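Local coordinates for protein cellulase (Bacillus sp. BG-CS10, PDB 5E09) that probably hydrolyses internal beta-1,4-glucosidic bonds of cellulose, using a family 5 catalytic barrel that carries two further carbohydrate-binding-type modules, at residues A[224-229]-A[269-274]; A[283-288]-A[344-349]. One frame throughout, in Å; residues are numbered along the deposited sequence.

Contact 1. Residues A[224-229]-A[269-274]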
ATOM      1  N   HIS A 224      -0.618 -10.381   5.293  1.00 36.33           N
ATOM      2  CA  HIS A 224      -0.454  -9.024   4.789  1.00 37.62           C
ATOM      3  C   HIS A 224       0.338  -9.061   3.492  1.00 38.67           C
ATOM      4  O   HIS A 224       1.124  -9.978   3.273  1.00 41.88           O
ATOM      5  CB  HIS A 224       0.256  -8.135   5.812  1.00 33.89           C
ATOM      6  CG  HIS A 224      -0.559  -7.844   7.031  1.00 39.78           C
ATOM      7  ND1 HIS A 224      -0.067  -7.124   8.103  1.00 39.40           N
ATOM      8  CD2 HIS A 224      -1.831  -8.173   7.356  1.00 37.12           C
ATOM      9  CE1 HIS A 224      -0.997  -7.027   9.028  1.00 33.66           C
ATOM     10  NE2 HIS A 224      -2.080  -7.655   8.605  1.00 36.13           N
ATOM     11  N   TYR A 225       0.142  -8.063   2.638  1.00 39.95           N
ATOM     12  CA  TYR A 225       0.852  -8.019   1.364  1.00 36.37           C
ATOM     13  C   TYR A 225       1.039  -6.589   0.867  1.00 36.38           C
ATOM     14  O   TYR A 225       0.089  -5.821   0.795  1.00 38.30           O
ATOM     15  CB  TYR A 225       0.108  -8.840   0.312  1.00 29.75           C
ATOM     16  CG  TYR A 225       0.900  -9.012  -0.957  1.00 36.74           C
ATOM     17  CD1 TYR A 225       1.952  -9.918  -1.016  1.00 31.54           C
ATOM     18  CD2 TYR A 225       0.612  -8.261  -2.090  1.00 27.46           C
ATOM     19  CE1 TYR A 225       2.687 -10.081  -2.165  1.00 39.83           C
ATOM     20  CE2 TYR A 225       1.345  -8.417  -3.249  1.00 30.77           C
ATOM     21  CZ  TYR A 225       2.379  -9.331  -3.281  1.00 40.47           C
ATOM     22  OH  TYR A 225       3.114  -9.498  -4.429  1.00 39.57           O
ATOM     23  N   TYR A 226       2.268  -6.242   0.509  1.00 44.29           N
ATOM     24  CA  TYR A 226       2.580  -4.869   0.130  1.00 37.94           C
ATOM     25  C   TYR A 226       3.335  -4.798  -1.184  1.00 32.73           C
ATOM     26  O   TYR A 226       3.945  -3.782  -1.504  1.00 42.87           O
ATOM     27  CB  TYR A 226       3.380  -4.185   1.236  1.00 37.37           C
ATOM     28  CG  TYR A 226       2.506  -3.735   2.378  1.00 52.11           C
ATOM     29  CD1 TYR A 226       1.869  -2.498   2.337  1.00 50.91           C
ATOM     30  CD2 TYR A 226       2.297  -4.550   3.485  1.00 37.85           C
ATOM     31  CE1 TYR A 226       1.052  -2.079   3.373  1.00 54.61           C
ATOM     32  CE2 TYR A 226       1.480  -4.141   4.526  1.00 46.72           C
ATOM     33  CZ  TYR A 226       0.860  -2.903   4.464  1.00 45.12           C
ATOM     34  OH  TYR A 226       0.052  -2.481   5.496  1.00 55.48           O
ATOM     35  N   GLY A 227       3.289  -5.892  -1.934  1.00 42.00           N
ATOM     36  CA  GLY A 227       3.836  -5.926  -3.274  1.00 33.58           C
ATOM     37  C   GLY A 227       5.285  -6.352  -3.323  1.00 51.82           C
ATOM     38  O   GLY A 227       6.042  -6.147  -2.370  1.00 42.98           O
ATOM     39  N   PHE A 228       5.651  -6.961  -4.446  1.00 50.53           N
ATOM     40  CA  PHE A 228       7.031  -7.281  -4.761  1.00 40.89           C
ATOM     41  C   PHE A 228       7.926  -6.088  -4.429  1.00 45.61           C
ATOM     42  O   PHE A 228       7.795  -5.015  -5.021  1.00 49.51           O
ATOM     43  CB  PHE A 228       7.147  -7.675  -6.232  1.00 36.66           C
ATOM     44  CG  PHE A 228       8.519  -8.106  -6.640  1.00 40.72           C
ATOM     45  CD1 PHE A 228       9.153  -9.150  -5.987  1.00 47.17           C
ATOM     46  CD2 PHE A 228       9.171  -7.480  -7.692  1.00 50.66           C
ATOM     47  CE1 PHE A 228      10.423  -9.559  -6.366  1.00 40.89           C
ATOM     48  CE2 PHE A 228      10.444  -7.880  -8.078  1.00 49.14           C
ATOM     49  CZ  PHE A 228      11.070  -8.922  -7.413  1.00 47.60           C
ATOM     50  N   TRP A 229       8.824  -6.295  -3.469  1.00 39.14           N
ATOM     51  CA  TRP A 229       9.550  -5.208  -2.811  1.00 38.45           C
ATOM     52  C   TRP A 229      10.174  -4.125  -3.714  1.00 34.55           C
ATOM     53  O   TRP A 229       9.941  -2.939  -3.487  1.00 38.55           O
ATOM     54  CB  TRP A 229      10.640  -5.801  -1.905  1.00 41.32           C
ATOM     55  CG  TRP A 229      11.442  -4.742  -1.230  1.00 48.77           C
ATOM     56  CD1 TRP A 229      11.044  -3.952  -0.189  1.00 35.64           C
ATOM     57  CD2 TRP A 229      12.769  -4.331  -1.563  1.00 35.52           C
ATOM     58  NE1 TRP A 229      12.045  -3.074   0.147  1.00 48.97           N
ATOM     59  CE2 TRP A 229      13.121  -3.286  -0.684  1.00 45.74           C
ATOM     60  CE3 TRP A 229      13.702  -4.743  -2.522  1.00 42.32           C
ATOM     61  CZ2 TRP A 229      14.360  -2.653  -0.724  1.00 43.00           C
ATOM     62  CZ3 TRP A 229      14.934  -4.112  -2.566  1.00 50.36           C
ATOM     63  CH2 TRP A 229      15.251  -3.078  -1.672  1.00 38.85           C
ATOM     64  N   LEU A 269      -6.758 -10.916   3.876  1.00 31.84           N
ATOM     65  CA  LEU A 269      -5.619 -10.058   3.612  1.00 35.15           C
ATOM     66  C   LEU A 269      -5.800  -8.799   4.458  1.00 30.83           C
ATOM     67  O   LEU A 269      -6.327  -7.797   3.989  1.00 36.02           O
ATOM     68  CB  LEU A 269      -5.521  -9.726   2.120  1.00 27.31           C
ATOM     69  CG  LEU A 269      -4.293  -8.935   1.673  1.00 33.31           C
ATOM     70  CD1 LEU A 269      -3.023  -9.658   2.089  1.00 36.13           C
ATOM     71  CD2 LEU A 269      -4.316  -8.736   0.171  1.00 31.18           C
ATOM     72  N   GLY A 270      -5.381  -8.866   5.715  1.00 32.03           N
ATOM     73  CA  GLY A 270      -5.707  -7.833   6.685  1.00 35.96           C
ATOM     74  C   GLY A 270      -5.138  -6.458   6.394  1.00 42.46           C
ATOM     75  O   GLY A 270      -5.662  -5.447   6.869  1.00 39.95           O
ATOM     76  N   GLU A 271      -4.049  -6.423   5.633  1.00 27.11           N
ATOM     77  CA  GLU A 271      -3.481  -5.176   5.144  1.00 31.11           C
ATOM     78  C   GLU A 271      -2.942  -5.374   3.746  1.00 36.29           C
ATOM     79  O   GLU A 271      -2.284  -6.382   3.463  1.00 38.06           O
ATOM     80  CB  GLU A 271      -2.349  -4.671   6.047  1.00 35.76           C
ATOM     81  CG  GLU A 271      -2.742  -4.357   7.470  1.00 39.06           C
ATOM     82  CD  GLU A 271      -1.589  -3.794   8.269  1.00 47.04           C
ATOM     83  OE1 GLU A 271      -0.568  -3.429   7.644  1.00 44.94           O
ATOM     84  OE2 GLU A 271      -1.697  -3.723   9.515  1.00 41.83           O
ATOM     85  N   PHE A 272      -3.218  -4.422   2.864  1.00 39.52           N
ATOM     86  CA  PHE A 272      -2.488  -4.362   1.609  1.00 36.81           C
ATOM     87  C   PHE A 272      -2.320  -2.912   1.181  1.00 36.85           C
ATOM     88  O   PHE A 272      -2.988  -2.017   1.697  1.00 36.15           O
ATOM     89  CB  PHE A 272      -3.175  -5.199   0.518  1.00 37.43           C
ATOM     90  CG  PHE A 272      -4.432  -4.592  -0.033  1.00 39.48           C
ATOM     91  CD1 PHE A 272      -5.648  -4.772   0.611  1.00 35.89           C
ATOM     92  CD2 PHE A 272      -4.406  -3.869  -1.214  1.00 36.08           C
ATOM     93  CE1 PHE A 272      -6.806  -4.226   0.097  1.00 38.98           C
ATOM     94  CE2 PHE A 272      -5.566  -3.317  -1.734  1.00 39.54           C
ATOM     95  CZ  PHE A 272      -6.767  -3.496  -1.077  1.00 33.26           C
ATOM     96  N   GLY A 273      -1.390  -2.698   0.259  1.00 38.92           N
ATOM     97  CA  GLY A 273      -1.040  -1.381  -0.228  1.00 30.11           C
ATOM     98  C   GLY A 273       0.282  -1.529  -0.951  1.00 40.78           C
ATOM     99  O   GLY A 273       0.640  -2.622  -1.385  1.00 37.22           O
ATOM    100  N   LEU A 274       1.010  -0.433  -1.094  1.00 35.18           N
ATOM    101  CA  LEU A 274       2.376  -0.505  -1.587  1.00 46.26           C
ATOM    102  C   LEU A 274       3.286   0.114  -0.534  1.00 36.45           C
ATOM    103  O   LEU A 274       2.977   1.169   0.011  1.00 41.71           O
ATOM    104  CB  LEU A 274       2.517   0.206  -2.936  1.00 35.40           C
ATOM    105  CG  LEU A 274       1.891  -0.508  -4.135  1.00 40.63           C
ATOM    106  CD1 LEU A 274       1.832   0.421  -5.335  1.00 30.93           C
ATOM    107  CD2 LEU A 274       2.678  -1.771  -4.476  1.00 34.05           C
TER
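His224 and Tyr225 run beside Glu271 and Phe272 as neighbouring parallel strands of the TIM barrel, joined by Tyr225 N to Glu271 O (3.1 Å) and a weak bond from Gly273 N to Tyr225 O (3.5 Å). Glu271 is the side chain that meets both His224 and Tyr226. Its CG makes a CH-pi contact over one face of the imidazole, 3.6 Å from the centroid. With CD anti to CA (chi2 -177°), the carboxylate continues over that face, its plane only 20° from the ring. A flat histidine suits this stack, and Gly270 suits its place because a CB there would crowd His224 NE2. The phenol of Tyr226 donates through OH to Glu271 OE1; the modelled separation is very short and its exact value doubtful. OE1 lies in the plane of the phenol ring, while the carboxylate stands 88° to it. On the opposite side of the sheet, Tyr225 CB packs on Leu269 CD1 (3.7 Å). Beyond the segments, OE2 is salt-bridged to Arg59 and His224 ND1 is bonded to Glu149. Both glutamates lie at or just beyond C-terminal strand ends, consistent with the family 5 nucleophile (Glu271) and acid/base (Glu149); ring, phenol and arginine would then fix the nucleophile's orientation.

Contact 2. Residues A[283-288]-A[344-349]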
ATOM      1  N   VAL A 283       5.456   8.132  -5.081  1.00 46.20           N
ATOM      2  CA  VAL A 283       6.631   7.293  -5.291  1.00 39.41           C
ATOM      3  C   VAL A 283       6.384   6.250  -6.397  1.00 44.29           C
ATOM      4  O   VAL A 283       7.315   5.789  -7.066  1.00 39.21           O
ATOM      5  CB  VAL A 283       7.024   6.615  -3.951  1.00 43.44           C
ATOM      6  CG1 VAL A 283       8.019   5.498  -4.147  1.00 46.17           C
ATOM      7  CG2 VAL A 283       7.566   7.659  -2.983  1.00 37.02           C
ATOM      8  N   ILE A 284       5.118   5.904  -6.599  1.00 37.49           N
ATOM      9  CA  ILE A 284       4.734   4.971  -7.647  1.00 33.53           C
ATOM     10  C   ILE A 284       4.010   5.741  -8.741  1.00 32.00           C
ATOM     11  O   ILE A 284       3.027   6.423  -8.463  1.00 41.54           O
ATOM     12  CB  ILE A 284       3.814   3.847  -7.100  1.00 52.16           C
ATOM     13  CG1 ILE A 284       4.369   3.285  -5.789  1.00 38.54           C
ATOM     14  CG2 ILE A 284       3.603   2.742  -8.144  1.00 30.06           C
ATOM     15  CD1 ILE A 284       5.765   2.736  -5.908  1.00 44.18           C
ATOM     16  N   GLN A 285       4.498   5.651  -9.977  1.00 34.28           N
ATOM     17  CA  GLN A 285       3.869   6.360 -11.089  1.00 34.06           C
ATOM     18  C   GLN A 285       2.407   5.923 -11.212  1.00 39.65           C
ATOM     19  O   GLN A 285       2.093   4.738 -11.081  1.00 33.70           O
ATOM     20  CB  GLN A 285       4.632   6.109 -12.393  1.00 34.68           C
ATOM     21  CG  GLN A 285       4.405   7.167 -13.469  1.00 32.09           C
ATOM     22  CD  GLN A 285       3.169   6.902 -14.323  1.00 40.97           C
ATOM     23  OE1 GLN A 285       2.701   5.765 -14.434  1.00 35.48           O
ATOM     24  NE2 GLN A 285       2.631   7.962 -14.921  1.00 29.58           N
ATOM     25  N   GLN A 286       1.525   6.891 -11.450  1.00 35.16           N
ATOM     26  CA  GLN A 286       0.077   6.693 -11.326  1.00 37.46           C
ATOM     27  C   GLN A 286      -0.490   5.503 -12.116  1.00 33.13           C
ATOM     28  O   GLN A 286      -1.216   4.666 -11.561  1.00 40.26           O
ATOM     29  CB  GLN A 286      -0.648   7.980 -11.741  1.00 31.36           C
ATOM     30  CG  GLN A 286      -2.146   7.980 -11.474  1.00 39.82           C
ATOM     31  CD  GLN A 286      -2.503   8.016  -9.988  1.00 54.09           C
ATOM     32  OE1 GLN A 286      -1.632   7.930  -9.113  1.00 48.93           O
ATOM     33  NE2 GLN A 286      -3.794   8.158  -9.701  1.00 34.84           N
ATOM     34  N   GLY A 287      -0.159   5.419 -13.400  1.00 34.67           N
ATOM     35  CA  GLY A 287      -0.658   4.339 -14.235  1.00 39.29           C
ATOM     36  C   GLY A 287      -0.211   2.973 -13.749  1.00 37.28           C
ATOM     37  O   GLY A 287      -0.981   2.002 -13.746  1.00 38.75           O
ATOM     38  N   GLU A 288       1.045   2.905 -13.324  1.00 40.85           N
ATOM     39  CA  GLU A 288       1.621   1.661 -12.828  1.00 40.61           C
ATOM     40  C   GLU A 288       0.977   1.254 -11.500  1.00 40.04           C
ATOM     41  O   GLU A 288       0.708   0.069 -11.265  1.00 36.74           O
ATOM     42  CB  GLU A 288       3.136   1.811 -12.686  1.00 41.63           C
ATOM     43  CG  GLU A 288       3.836   2.185 -13.989  1.00 31.23           C
ATOM     44  CD  GLU A 288       3.563   1.191 -15.115  1.00 46.79           C
ATOM     45  OE1 GLU A 288       3.794  -0.021 -14.922  1.00 54.06           O
ATOM     46  OE2 GLU A 288       3.113   1.619 -16.198  1.00 53.63           O
ATOM     47  N   GLU A 344      -0.518   0.556 -21.617  1.00 45.14           N
ATOM     48  CA  GLU A 344       0.909   0.481 -21.317  1.00 41.04           C
ATOM     49  C   GLU A 344       1.386   1.682 -20.502  1.00 46.51           C
ATOM     50  O   GLU A 344       2.420   1.621 -19.840  1.00 45.60           O
ATOM     51  CB  GLU A 344       1.719   0.376 -22.609  1.00 51.82           C
ATOM     52  CG  GLU A 344       1.513   1.545 -23.557  1.00 62.70           C
ATOM     53  CD  GLU A 344       2.297   1.399 -24.849  1.00 71.18           C
ATOM     54  OE1 GLU A 344       3.273   0.617 -24.871  1.00 70.81           O
ATOM     55  OE2 GLU A 344       1.932   2.067 -25.844  1.00 61.08           O
ATOM     56  N   SER A 345       0.617   2.763 -20.546  1.00 42.42           N
ATOM     57  CA  SER A 345       0.947   3.990 -19.841  1.00 33.83           C
ATOM     58  C   SER A 345      -0.312   4.842 -19.681  1.00 48.63           C
ATOM     59  O   SER A 345      -1.254   4.715 -20.469  1.00 37.79           O
ATOM     60  CB  SER A 345       2.030   4.760 -20.598  1.00 33.21           C
ATOM     61  OG  SER A 345       2.123   6.097 -20.138  1.00 49.69           O
ATOM     62  N   ASN A 346      -0.342   5.698 -18.664  1.00 34.74           N
ATOM     63  CA  ASN A 346      -1.453   6.630 -18.516  1.00 36.34           C
ATOM     64  C   ASN A 346      -1.050   7.992 -19.068  1.00 35.89           C
ATOM     65  O   ASN A 346      -1.750   8.985 -18.885  1.00 35.40           O
ATOM     66  CB  ASN A 346      -1.889   6.748 -17.053  1.00 31.81           C
ATOM     67  CG  ASN A 346      -0.936   7.591 -16.227  1.00 35.39           C
ATOM     68  OD1 ASN A 346       0.280   7.443 -16.321  1.00 33.92           O
ATOM     69  ND2 ASN A 346      -1.484   8.482 -15.418  1.00 34.47           N
ATOM     70  N   LEU A 347       0.093   8.021 -19.746  1.00 39.42           N
ATOM     71  CA  LEU A 347       0.636   9.248 -20.308  1.00 34.69           C
ATOM     72  C   LEU A 347       0.745   9.169 -21.829  1.00 44.45           C
ATOM     73  O   LEU A 347       1.071   8.121 -22.387  1.00 38.86           O
ATOM     74  CB  LEU A 347       2.019   9.543 -19.720  1.00 36.09           C
ATOM     75  CG  LEU A 347       2.159   9.593 -18.198  1.00 43.44           C
ATOM     76  CD1 LEU A 347       3.597   9.914 -17.822  1.00 37.72           C
ATOM     77  CD2 LEU A 347       1.198  10.609 -17.583  1.00 41.68           C
ATOM     78  N   ILE A 348       0.473  10.292 -22.486  1.00 45.67           N
ATOM     79  CA  ILE A 348       0.742  10.466 -23.906  1.00 33.31           C
ATOM     80  C   ILE A 348       1.668  11.659 -24.085  1.00 44.16           C
ATOM     81  O   ILE A 348       1.278  12.799 -23.822  1.00 44.68           O
ATOM     82  CB  ILE A 348      -0.539  10.709 -24.706  1.00 35.09           C
ATOM     83  CG1 ILE A 348      -1.489   9.523 -24.576  1.00 41.25           C
ATOM     84  CG2 ILE A 348      -0.213  10.988 -26.167  1.00 46.16           C
ATOM     85  CD1 ILE A 348      -2.848   9.790 -25.181  1.00 41.50           C
ATOM     86  N   HIS A 349       2.894  11.405 -24.528  1.00 46.38           N
ATOM     87  CA  HIS A 349       3.865  12.479 -24.695  1.00 47.30           C
ATOM     88  C   HIS A 349       3.922  13.008 -26.121  1.00 47.33           C
ATOM     89  O   HIS A 349       3.999  12.247 -27.083  1.00 44.29           O
ATOM     90  CB  HIS A 349       5.259  12.015 -24.277  1.00 39.43           C
ATOM     91  CG  HIS A 349       5.339  11.566 -22.849  1.00 38.05           C
ATOM     92  ND1 HIS A 349       5.132  10.261 -22.473  1.00 35.57           N
ATOM     93  CD2 HIS A 349       5.587  12.260 -21.714  1.00 33.21           C
ATOM     94  CE1 HIS A 349       5.261  10.163 -21.159  1.00 41.51           C
ATOM     95  NE2 HIS A 349       5.532  11.357 -20.675  1.00 35.99           N
TER
HETATM   96  O   HOH W   1       2.099   4.230 -16.926  1.00 45.06           O
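Gln285 and Asn346 meet tip to tip: Gln285 NE2 donates to Asn346 OD1 over 2.8 Å in a nearly straight bond (171°). The donor lies in the carbonyl plane, on a lone pair, although the two amide planes are turned 61° apart. Leu347 CD1 packs against the same nitrogen, 3.6 Å from NE2, and Gln286 CB reaches 3.8 Å from Asn346 ND2. Glycine fits at 287, since a CB there would press on Asn346 OD1. An alanine at Asn346 would probably leave Gln285 NE2 without this acceptor and its amide freer to turn. The Gln285 side chain bends at chi2 (-86°), and as N-cap its OE1 accepts weakly from Gly287 N (3.1 Å) and Glu288 N, which steadies the amide. A water donates to Gln285 OE1 and Glu288 OE2 and accepts a weak bond from Asn346 N. Glu288 is itself anchored by Phe241 N and Lys291, while the ST turn of Ser345 OG with Leu347 N (2.8 Å) shapes the approach to the strand. The contact thus sets the N terminus of catalytic-domain helix 286-302 against the start of edge strand 347-351 in the X2 module, which pairs with strand 425-432.

Following the chain, strand 219-225 leads through helices 229-232 and 243-261 to strand 267-272, and contact 1 closes that beta-alpha-beta crossover between adjacent strands of the barrel. Contact 2 opens only after contact 1 has closed, so the two lie in series, neither nested nor crossed. Its loop of 55 residues takes in most of helix 286-302, the last barrel strand 306-311 and helix 326-337 before entering the X2 module. Contact 1 is therefore internal to the barrel, whereas contact 2 joins two modules. Their centres are about 21 Å apart, yet Leu274 CD1 packs 3.9 Å from Ile284 CG1, linking the end of one to the beginning of the other.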